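Local coordinates for protein beta-1,3-1,4-glucanase (Caldicellulosiruptor sp. F32, PDB 5H4R) that probably hydrolyses mixed-linkage beta-1,3-1,4-glucans such as lichenan, as a family 5 glycoside hydrolase, and here holds cellotetraose, at residues 146-154 with 185-193; 66-74 with 114-122. The protein carries 1 engineered substitution. All blocks are in the same frame, centred on the assembly; numbering follows the deposited sequence.

In the fold
Both contacts lie on loops and helices around the eight-stranded parallel barrel of a family 5 glycoside hydrolase; one reaches the sugar site, and the other packs a helix start away from it. Contact 1 joins the loops that follow strands 135-139 and 181-184, and the second of these carries Asn187 and the engineered Gln188 to the bound glucose units. Contact 2 ties 66-74 to the start of helix 116-131, earlier in the chain; the side chain of Tyr72 comes within about 10 Å of a bound glucose. The two contacts do not touch: their centres lie 23 Å apart and their nearest atoms about 10 Å. Contact 1 is largely apolar, whereas contact 2 adds two salt bridges to the packing of Leu70 on Trp118.

Contact 1: 146-154 with 185-193; sequences PGYYYPNSQ and AVNQPRLTG. Engineered in segment 185-193: Gln188 (natural residue Glu). With BGC (beta-D-glucopyranose), chain B; BGC (beta-D-glucopyranose), chain C.
Two loops that leave the barrel after neighbouring strands meet here, Tyr149 to Pro151 against Val186 and Pro189 to Thr192. Val186 lays CG2 over one face of the Tyr149 ring, 3.9 Å from the ring centroid and 13° off its normal, a CH-pi contact. Pro189 CB approaches the same ring obliquely, 3.5 Å from Tyr149 CE1. Tyr150 swings its ring to the other loop with CG anti to the backbone N (chi1 -153°), where OH accepts from Thr192 N at 3.1 Å. Leu191 CD2 packs 3.8 Å from Tyr150 CE2. A phenylalanine here would keep the ring but lose OH, and would probably leave the Thr192 amide without its mate across the contact. Pro151, the centre of an inverse gamma turn, brings CD to 3.3 Å from Arg190 O, a buried carbonyl with no polar partner. Arg190 NH1 donates to Gln188 O, while NE makes a salt bridge with Glu197. Asn187 ND2 donates to O2 of the chain C glucose at 3.0 Å, and Gln188 NE2, engineered from Glu, to O4 of the chain B glucose, the oxygen joining the two. Strand-end loops, 185-193 carrying sugar-binding residues and 146-154 behind it, are typical of the TIM-barrel site of family 5 glycosidases.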
loop_
_atom_site.group_PDB
_atom_site.type_symbol
_atom_site.label_atom_id
_atom_site.label_comp_id
_atom_site.label_asym_id
_atom_site.label_seq_id
_atom_site.Cartn_x
_atom_site.Cartn_y
_atom_site.Cartn_z
ATOM N N PRO A 146 18.778 -8.823 3.064
ATOM C CA PRO A 146 19.653 -8.967 4.226
ATOM C C PRO A 146 20.511 -7.720 4.409
ATOM O O PRO A 146 21.037 -7.157 3.454
ATOM C CB PRO A 146 20.492 -10.203 3.881
ATOM C CG PRO A 146 19.621 -10.981 2.928
ATOM C CD PRO A 146 18.945 -9.931 2.104
ATOM N N GLY A 147 20.622 -7.269 5.649
ATOM C CA GLY A 147 21.322 -6.045 5.938
ATOM C C GLY A 147 20.421 -4.841 6.071
ATOM O O GLY A 147 20.840 -3.836 6.657
ATOM N N TYR A 148 19.195 -4.919 5.539
ATOM C CA TYR A 148 18.185 -3.896 5.779
ATOM C C TYR A 148 17.027 -4.592 6.485
ATOM O O TYR A 148 17.216 -5.090 7.596
ATOM C CB TYR A 148 17.852 -3.154 4.480
ATOM C CG TYR A 148 19.080 -2.508 3.880
ATOM C CD1 TYR A 148 19.639 -1.376 4.454
ATOM C CD2 TYR A 148 19.689 -3.032 2.760
ATOM C CE1 TYR A 148 20.781 -0.793 3.927
ATOM C CE2 TYR A 148 20.827 -2.441 2.219
ATOM C CZ TYR A 148 21.362 -1.329 2.811
ATOM O OH TYR A 148 22.498 -0.735 2.286
ATOM N N TYR A 149 15.837 -4.648 5.877
ATOM C CA TYR A 149 14.686 -5.353 6.456
ATOM C C TYR A 149 14.694 -6.780 5.915
ATOM O O TYR A 149 14.532 -6.992 4.709
ATOM C CB TYR A 149 13.368 -4.644 6.113
ATOM C CG TYR A 149 12.152 -5.209 6.823
ATOM C CD1 TYR A 149 11.706 -6.502 6.565
ATOM C CD2 TYR A 149 11.465 -4.455 7.784
ATOM C CE1 TYR A 149 10.614 -7.028 7.221
ATOM C CE2 TYR A 149 10.365 -4.978 8.434
ATOM C CZ TYR A 149 9.944 -6.254 8.144
ATOM O OH TYR A 149 8.848 -6.765 8.803
ATOM N N TYR A 150 14.914 -7.760 6.786
ATOM C CA TYR A 150 14.783 -9.141 6.335
ATOM C C TYR A 150 14.187 -10.010 7.446
ATOM O O TYR A 150 14.764 -10.112 8.539
ATOM C CB TYR A 150 16.129 -9.704 5.861
ATOM C CG TYR A 150 15.954 -10.787 4.832
ATOM C CD1 TYR A 150 15.498 -10.478 3.540
ATOM C CD2 TYR A 150 16.167 -12.126 5.151
ATOM C CE1 TYR A 150 15.308 -11.461 2.594
ATOM C CE2 TYR A 150 15.974 -13.114 4.220
ATOM C CZ TYR A 150 15.553 -12.781 2.937
ATOM O OH TYR A 150 15.360 -13.810 2.050
ATOM N N PRO A 151 13.039 -10.676 7.202
ATOM C CA PRO A 151 12.309 -11.324 8.313
ATOM C C PRO A 151 12.677 -12.783 8.558
ATOM O O PRO A 151 11.897 -13.708 8.297
ATOM C CB PRO A 151 10.856 -11.178 7.865
ATOM C CG PRO A 151 10.940 -11.347 6.360
ATOM C CD PRO A 151 12.213 -10.623 5.972
ATOM N N ASN A 152 13.881 -13.021 9.074
ATOM C CA ASN A 152 14.195 -14.333 9.606
ATOM C C ASN A 152 15.145 -14.180 10.784
ATOM O O ASN A 152 15.652 -13.089 11.066
ATOM C CB ASN A 152 14.726 -15.285 8.513
ATOM C CG ASN A 152 16.082 -14.894 7.942
ATOM O OD1 ASN A 152 16.761 -13.970 8.407
ATOM N ND2 ASN A 152 16.492 -15.639 6.906
ATOM N N SER A 153 15.350 -15.288 11.497
ATOM C CA SER A 153 16.156 -15.227 12.716
ATOM C C SER A 153 17.589 -14.842 12.400
ATOM O O SER A 153 18.216 -14.095 13.161
ATOM C CB SER A 153 16.093 -16.562 13.466
ATOM O OG SER A 153 14.831 -16.694 14.110
ATOM N N GLN A 154 18.119 -15.324 11.271
ATOM C CA GLN A 154 19.506 -15.046 10.910
ATOM C C GLN A 154 19.774 -13.554 10.808
ATOM O O GLN A 154 20.862 -13.089 11.173
ATOM C CB GLN A 154 19.858 -15.726 9.584
ATOM C CG GLN A 154 21.256 -15.407 9.081
ATOM C CD GLN A 154 21.600 -16.149 7.802
ATOM O OE1 GLN A 154 20.740 -16.782 7.183
ATOM N NE2 GLN A 154 22.865 -16.071 7.399
ATOM N N ALA A 185 4.322 0.263 8.426
ATOM C CA ALA A 185 5.586 -0.268 8.927
ATOM C C ALA A 185 6.544 -0.621 7.807
ATOM O O ALA A 185 7.737 -0.291 7.842
ATOM C CB ALA A 185 5.305 -1.506 9.771
ATOM N N VAL A 186 6.033 -1.373 6.837
ATOM C CA VAL A 186 6.835 -1.961 5.778
ATOM C C VAL A 186 5.818 -2.429 4.754
ATOM O O VAL A 186 4.649 -2.660 5.095
ATOM C CB VAL A 186 7.705 -3.126 6.326
ATOM C CG1 VAL A 186 6.871 -4.230 6.922
ATOM C CG2 VAL A 186 8.626 -3.675 5.244
ATOM N N ASN A 187 6.258 -2.570 3.509
ATOM C CA ASN A 187 5.373 -2.852 2.387
ATOM C C ASN A 187 4.985 -4.324 2.304
ATOM O O ASN A 187 3.869 -4.695 2.681
ATOM C CB ASN A 187 6.070 -2.362 1.109
ATOM C CG ASN A 187 5.303 -2.647 -0.117
ATOM O OD1 ASN A 187 4.118 -2.342 -0.195
ATOM N ND2 ASN A 187 5.971 -3.215 -1.123
ATOM N N GLN A 188 5.896 -5.177 1.849
ATOM C CA GLN A 188 5.594 -6.595 1.605
ATOM C C GLN A 188 6.713 -7.436 2.211
ATOM O O GLN A 188 7.538 -8.033 1.509
ATOM C CB GLN A 188 5.399 -6.883 0.116
ATOM C CG GLN A 188 4.171 -6.209 -0.392
ATOM C CD GLN A 188 3.818 -6.487 -1.824
ATOM O OE1 GLN A 188 2.640 -6.424 -2.170
ATOM N NE2 GLN A 188 4.814 -6.719 -2.673
ATOM N N PRO A 189 6.762 -7.513 3.533
ATOM C CA PRO A 189 7.869 -8.222 4.191
ATOM C C PRO A 189 7.800 -9.708 3.885
ATOM O O PRO A 189 6.748 -10.333 4.032
ATOM C CB PRO A 189 7.644 -7.936 5.682
ATOM C CG PRO A 189 6.195 -7.707 5.800
ATOM C CD PRO A 189 5.755 -7.039 4.494
ATOM N N ARG A 190 8.925 -10.273 3.447
ATOM C CA ARG A 190 8.932 -11.646 2.959
ATOM C C ARG A 190 10.372 -12.116 2.804
ATOM O O ARG A 190 11.317 -11.328 2.854
ATOM C CB ARG A 190 8.204 -11.763 1.626
ATOM C CG ARG A 190 8.932 -11.043 0.490
ATOM C CD ARG A 190 8.017 -10.751 -0.673
ATOM N NE ARG A 190 8.783 -10.289 -1.814
ATOM C CZ ARG A 190 9.180 -9.035 -1.998
ATOM N NH1 ARG A 190 8.890 -8.094 -1.104
ATOM N NH2 ARG A 190 9.898 -8.719 -3.059
ATOM N N LEU A 191 10.518 -13.413 2.572
ATOM C CA LEU A 191 11.795 -13.984 2.193
ATOM C C LEU A 191 11.864 -13.835 0.685
ATOM O O LEU A 191 10.862 -14.051 0.002
ATOM C CB LEU A 191 11.886 -15.450 2.629
ATOM C CG LEU A 191 11.661 -15.702 4.129
ATOM C CD1 LEU A 191 11.533 -17.193 4.409
ATOM C CD2 LEU A 191 12.791 -15.123 4.924
ATOM N N THR A 192 12.992 -13.391 0.165
ATOM C CA THR A 192 13.105 -13.168 -1.272
ATOM C C THR A 192 13.973 -14.235 -1.930
ATOM O O THR A 192 14.835 -14.843 -1.301
ATOM C CB THR A 192 13.684 -11.791 -1.589
ATOM O OG1 THR A 192 15.007 -11.712 -1.051
ATOM C CG2 THR A 192 12.819 -10.700 -1.025
ATOM N N GLY A 193 13.731 -14.455 -3.219
ATOM C CA GLY A 193 14.480 -15.442 -3.968
ATOM C C GLY A 193 14.356 -16.820 -3.360
ATOM O O GLY A 193 15.354 -17.462 -3.028
HETATM C C2 BGC B . 4.215 -9.210 -7.536
HETATM C C3 BGC B . 4.791 -7.930 -6.933
HETATM C C4 BGC B . 3.687 -7.110 -6.261
HETATM C C5 BGC B . 2.952 -7.993 -5.245
HETATM C C6 BGC B . 1.608 -7.451 -4.742
HETATM C C1 BGC B . 3.509 -10.018 -6.444
HETATM O O1 BGC B . 2.851 -11.190 -6.962
HETATM O O2 BGC B . 5.295 -9.940 -8.131
HETATM O O3 BGC B . 5.397 -7.150 -7.963
HETATM O O4 BGC B . 4.387 -6.006 -5.653
HETATM O O5 BGC B . 2.517 -9.171 -5.898
HETATM O O6 BGC B . 0.890 -8.465 -3.985
HETATM C C2 BGC C . 4.571 -3.803 -4.827
HETATM C C3 BGC C . 4.710 -2.694 -5.855
HETATM C C4 BGC C . 4.571 -3.334 -7.224
HETATM C C5 BGC C . 3.092 -3.695 -7.345
HETATM C C6 BGC C . 2.769 -4.369 -8.683
HETATM C C1 BGC C . 3.574 -4.905 -5.230
HETATM O O2 BGC C . 4.251 -3.235 -3.539
HETATM O O3 BGC C . 5.997 -2.112 -5.677
HETATM O O4 BGC C . 4.916 -2.363 -8.208
HETATM O O5 BGC C . 2.671 -4.544 -6.276
HETATM O O6 BGC C . 3.628 -5.475 -8.982
#

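Contact 2: 66-74 with 114-122; sequences FDDELLYET and ISKRWLDRV
Segment 66-74 turns through an Asx turn at Asp68 into a short 3-10 segment, 69-71, and lies against the first turns of helix 116-131; the CA atoms of Leu70 and Trp118 are 6.3 Å apart. Arg117 grips Asp68 end-on: NH1 and NH2 both donate to OD1, NH1 at 2.9 Å, with the carboxylate and guanidinium planes 41° apart. Asp68 OD1 also accepts from Leu70 N, so three donors fix it. Leu70 CD1 sits over one face of the same guanidinium, 3.4 Å from Arg117 NH2. Ser115 is the N-cap of the helix: its OG accepts from Trp118 N at 3.3 Å and donates to Glu69 OE2 at 2.5 Å, from above the carboxylate plane, joining the cap to the facing segment. A water bridges Glu69 OE2 and Arg117 NH1, and His106 binds Glu69 OE1. Deeper in, Leu70 CD2 meets the edge of the Trp118 indole, 3.9 Å from CE3, and His106 stacks on that indole. Arg121, bent at chi2 (60°), takes Glu73 side-on, NE to OE1 at 2.8 Å and NH2 to OE2 at 2.9 Å, the planes 30° apart. Thr81 is a second partner of both, its carbonyl accepting from Arg121 NH2 and its hydroxyl meeting Glu73 OE2.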
loop_
_atom_site.group_PDB
_atom_site.type_symbol
_atom_site.label_atom_id
_atom_site.label_comp_id
_atom_site.label_asym_id
_atom_site.label_seq_id
_atom_site.Cartn_x
_atom_site.Cartn_y
_atom_site.Cartn_z
ATOM N N PHE A 66 23.668 7.926 -12.327
ATOM C CA PHE A 66 23.636 9.340 -12.012
ATOM C C PHE A 66 24.283 9.587 -10.660
ATOM O O PHE A 66 24.484 8.665 -9.863
ATOM C CB PHE A 66 22.195 9.849 -12.019
ATOM C CG PHE A 66 21.242 8.997 -11.228
ATOM C CD1 PHE A 66 21.127 9.162 -9.862
ATOM C CD2 PHE A 66 20.448 8.044 -11.851
ATOM C CE1 PHE A 66 20.235 8.393 -9.109
ATOM C CE2 PHE A 66 19.546 7.275 -11.111
ATOM C CZ PHE A 66 19.447 7.451 -9.729
ATOM N N ASP A 67 24.629 10.856 -10.421
ATOM C CA ASP A 67 25.300 11.250 -9.188
ATOM C C ASP A 67 24.331 11.732 -8.120
ATOM O O ASP A 67 24.562 11.497 -6.932
ATOM C CB ASP A 67 26.313 12.360 -9.471
ATOM C CG ASP A 67 27.412 11.916 -10.401
ATOM O OD1 ASP A 67 27.970 10.820 -10.174
ATOM O OD2 ASP A 67 27.713 12.659 -11.359
ATOM N N ASP A 68 23.257 12.404 -8.521
ATOM C CA ASP A 68 22.299 13.000 -7.590
ATOM C C ASP A 68 21.283 11.951 -7.142
ATOM O O ASP A 68 20.449 11.513 -7.937
ATOM C CB ASP A 68 21.598 14.174 -8.273
ATOM C CG ASP A 68 20.730 14.985 -7.323
ATOM O OD1 ASP A 68 20.433 14.518 -6.199
ATOM O OD2 ASP A 68 20.338 16.108 -7.717
ATOM N N GLU A 69 21.317 11.572 -5.854
ATOM C CA GLU A 69 20.409 10.538 -5.363
ATOM C C GLU A 69 18.947 10.930 -5.513
ATOM O O GLU A 69 18.088 10.051 -5.498
ATOM C CB GLU A 69 20.683 10.211 -3.890
ATOM C CG GLU A 69 20.237 11.293 -2.929
ATOM C CD GLU A 69 20.582 10.976 -1.510
ATOM O OE1 GLU A 69 20.200 9.887 -1.034
ATOM O OE2 GLU A 69 21.231 11.820 -0.868
ATOM N N LEU A 70 18.632 12.218 -5.658
ATOM C CA LEU A 70 17.237 12.589 -5.834
ATOM C C LEU A 70 16.672 12.074 -7.150
ATOM O O LEU A 70 15.454 11.956 -7.279
ATOM C CB LEU A 70 17.077 14.106 -5.731
ATOM C CG LEU A 70 17.370 14.754 -4.381
ATOM C CD1 LEU A 70 16.822 16.170 -4.371
ATOM C CD2 LEU A 70 16.778 13.976 -3.249
ATOM N N LEU A 71 17.530 11.743 -8.124
ATOM C CA LEU A 71 17.048 11.197 -9.385
ATOM C C LEU A 71 16.443 9.803 -9.241
ATOM O O LEU A 71 15.814 9.326 -10.188
ATOM C CB LEU A 71 18.196 11.211 -10.408
ATOM C CG LEU A 71 18.648 12.625 -10.789
ATOM C CD1 LEU A 71 19.916 12.613 -11.629
ATOM C CD2 LEU A 71 17.562 13.366 -11.521
ATOM N N TYR A 72 16.570 9.149 -8.081
ATOM C CA TYR A 72 15.779 7.945 -7.854
ATOM C C TYR A 72 14.290 8.247 -7.980
ATOM O O TYR A 72 13.528 7.396 -8.432
ATOM C CB TYR A 72 16.081 7.334 -6.484
ATOM C CG TYR A 72 17.255 6.365 -6.497
ATOM C CD1 TYR A 72 17.086 5.027 -6.859
ATOM C CD2 TYR A 72 18.531 6.792 -6.173
ATOM C CE1 TYR A 72 18.170 4.145 -6.867
ATOM C CE2 TYR A 72 19.599 5.931 -6.188
ATOM C CZ TYR A 72 19.430 4.616 -6.546
ATOM O OH TYR A 72 20.549 3.792 -6.532
ATOM N N GLU A 73 13.865 9.459 -7.609
ATOM C CA GLU A 73 12.448 9.803 -7.688
ATOM C C GLU A 73 11.886 9.604 -9.089
ATOM O O GLU A 73 10.697 9.300 -9.242
ATOM C CB GLU A 73 12.234 11.262 -7.264
ATOM C CG GLU A 73 10.741 11.654 -7.223
ATOM C CD GLU A 73 10.478 13.142 -6.979
ATOM O OE1 GLU A 73 11.402 13.889 -6.587
ATOM O OE2 GLU A 73 9.322 13.567 -7.225
ATOM N N THR A 74 12.697 9.838 -10.123
ATOM C CA THR A 74 12.210 9.825 -11.495
ATOM C C THR A 74 12.806 8.716 -12.344
ATOM O O THR A 74 12.460 8.599 -13.523
ATOM C CB THR A 74 12.479 11.184 -12.150
ATOM O OG1 THR A 74 13.879 11.510 -12.076
ATOM C CG2 THR A 74 11.694 12.245 -11.421
ATOM N N ILE A 114 19.612 8.480 7.345
ATOM C CA ILE A 114 18.942 8.862 6.100
ATOM C C ILE A 114 19.527 10.174 5.592
ATOM O O ILE A 114 19.674 11.147 6.344
ATOM C CB ILE A 114 17.424 8.987 6.305
ATOM C CG1 ILE A 114 16.810 7.656 6.770
ATOM C CG2 ILE A 114 16.762 9.431 5.011
ATOM C CD1 ILE A 114 15.376 7.795 7.259
ATOM N N SER A 115 19.860 10.192 4.306
ATOM C CA SER A 115 20.286 11.407 3.630
ATOM C C SER A 115 19.281 12.527 3.852
ATOM O O SER A 115 18.082 12.360 3.606
ATOM C CB SER A 115 20.429 11.147 2.131
ATOM O OG SER A 115 20.250 12.357 1.413
ATOM N N LYS A 116 19.785 13.664 4.328
ATOM C CA LYS A 116 18.913 14.810 4.556
ATOM C C LYS A 116 18.215 15.253 3.272
ATOM O O LYS A 116 17.029 15.592 3.303
ATOM C CB LYS A 116 19.698 15.968 5.153
ATOM C CG LYS A 116 18.805 17.125 5.568
ATOM C CD LYS A 116 19.610 18.236 6.243
ATOM C CE LYS A 116 18.735 19.436 6.588
ATOM N NZ LYS A 116 18.108 20.047 5.378
ATOM N N ARG A 117 18.932 15.271 2.137
ATOM C CA ARG A 117 18.313 15.742 0.900
ATOM C C ARG A 117 17.152 14.851 0.506
ATOM O O ARG A 117 16.110 15.332 0.056
ATOM C CB ARG A 117 19.344 15.811 -0.234
ATOM C CG ARG A 117 20.319 16.939 -0.043
ATOM C CD ARG A 117 21.300 17.037 -1.184
ATOM N NE ARG A 117 20.669 17.445 -2.441
ATOM C CZ ARG A 117 20.587 16.691 -3.539
ATOM N NH1 ARG A 117 21.097 15.472 -3.568
ATOM N NH2 ARG A 117 20.009 17.175 -4.629
ATOM N N TRP A 118 17.292 13.553 0.729
ATOM C CA TRP A 118 16.226 12.618 0.380
ATOM C C TRP A 118 15.011 12.809 1.277
ATOM O O TRP A 118 13.874 12.918 0.797
ATOM C CB TRP A 118 16.759 11.196 0.472
ATOM C CG TRP A 118 15.768 10.132 0.090
ATOM C CD1 TRP A 118 15.165 9.243 0.922
ATOM C CD2 TRP A 118 15.298 9.817 -1.235
ATOM N NE1 TRP A 118 14.352 8.406 0.209
ATOM C CE2 TRP A 118 14.414 8.736 -1.114
ATOM C CE3 TRP A 118 15.550 10.349 -2.509
ATOM C CZ2 TRP A 118 13.761 8.170 -2.222
ATOM C CZ3 TRP A 118 14.905 9.795 -3.598
ATOM C CH2 TRP A 118 14.037 8.707 -3.445
ATOM N N LEU A 119 15.225 12.844 2.594
ATOM C CA LEU A 119 14.101 13.009 3.507
ATOM C C LEU A 119 13.424 14.364 3.313
ATOM O O LEU A 119 12.187 14.461 3.352
ATOM C CB LEU A 119 14.585 12.835 4.947
ATOM C CG LEU A 119 13.509 12.870 6.046
ATOM C CD1 LEU A 119 12.405 11.853 5.804
ATOM C CD2 LEU A 119 14.184 12.598 7.356
ATOM N N ASP A 120 14.212 15.410 3.048
ATOM C CA ASP A 120 13.660 16.724 2.728
ATOM C C ASP A 120 12.746 16.668 1.500
ATOM O O ASP A 120 11.676 17.286 1.481
ATOM C CB ASP A 120 14.777 17.736 2.456
ATOM C CG ASP A 120 15.575 18.145 3.694
ATOM O OD1 ASP A 120 15.234 17.791 4.841
ATOM O OD2 ASP A 120 16.565 18.893 3.500
ATOM N N ARG A 121 13.169 15.954 0.453
ATOM C CA ARG A 121 12.351 15.872 -0.760
ATOM C C ARG A 121 11.060 15.091 -0.514
ATOM O O ARG A 121 9.986 15.508 -0.965
ATOM C CB ARG A 121 13.169 15.262 -1.900
ATOM C CG ARG A 121 12.366 15.057 -3.194
ATOM C CD ARG A 121 11.770 16.352 -3.777
ATOM N NE ARG A 121 10.900 16.015 -4.899
ATOM C CZ ARG A 121 9.867 16.744 -5.312
ATOM N NH1 ARG A 121 9.585 17.918 -4.746
ATOM N NH2 ARG A 121 9.125 16.307 -6.318
ATOM N N VAL A 122 11.139 13.958 0.193
ATOM C CA VAL A 122 9.940 13.210 0.564
ATOM C C VAL A 122 8.978 14.114 1.317
ATOM O O VAL A 122 7.768 14.113 1.068
ATOM C CB VAL A 122 10.323 11.972 1.398
ATOM C CG1 VAL A 122 9.080 11.313 1.966
ATOM C CG2 VAL A 122 11.096 10.968 0.523
HETATM O O HOH W 1 22.407 13.907 -1.827
#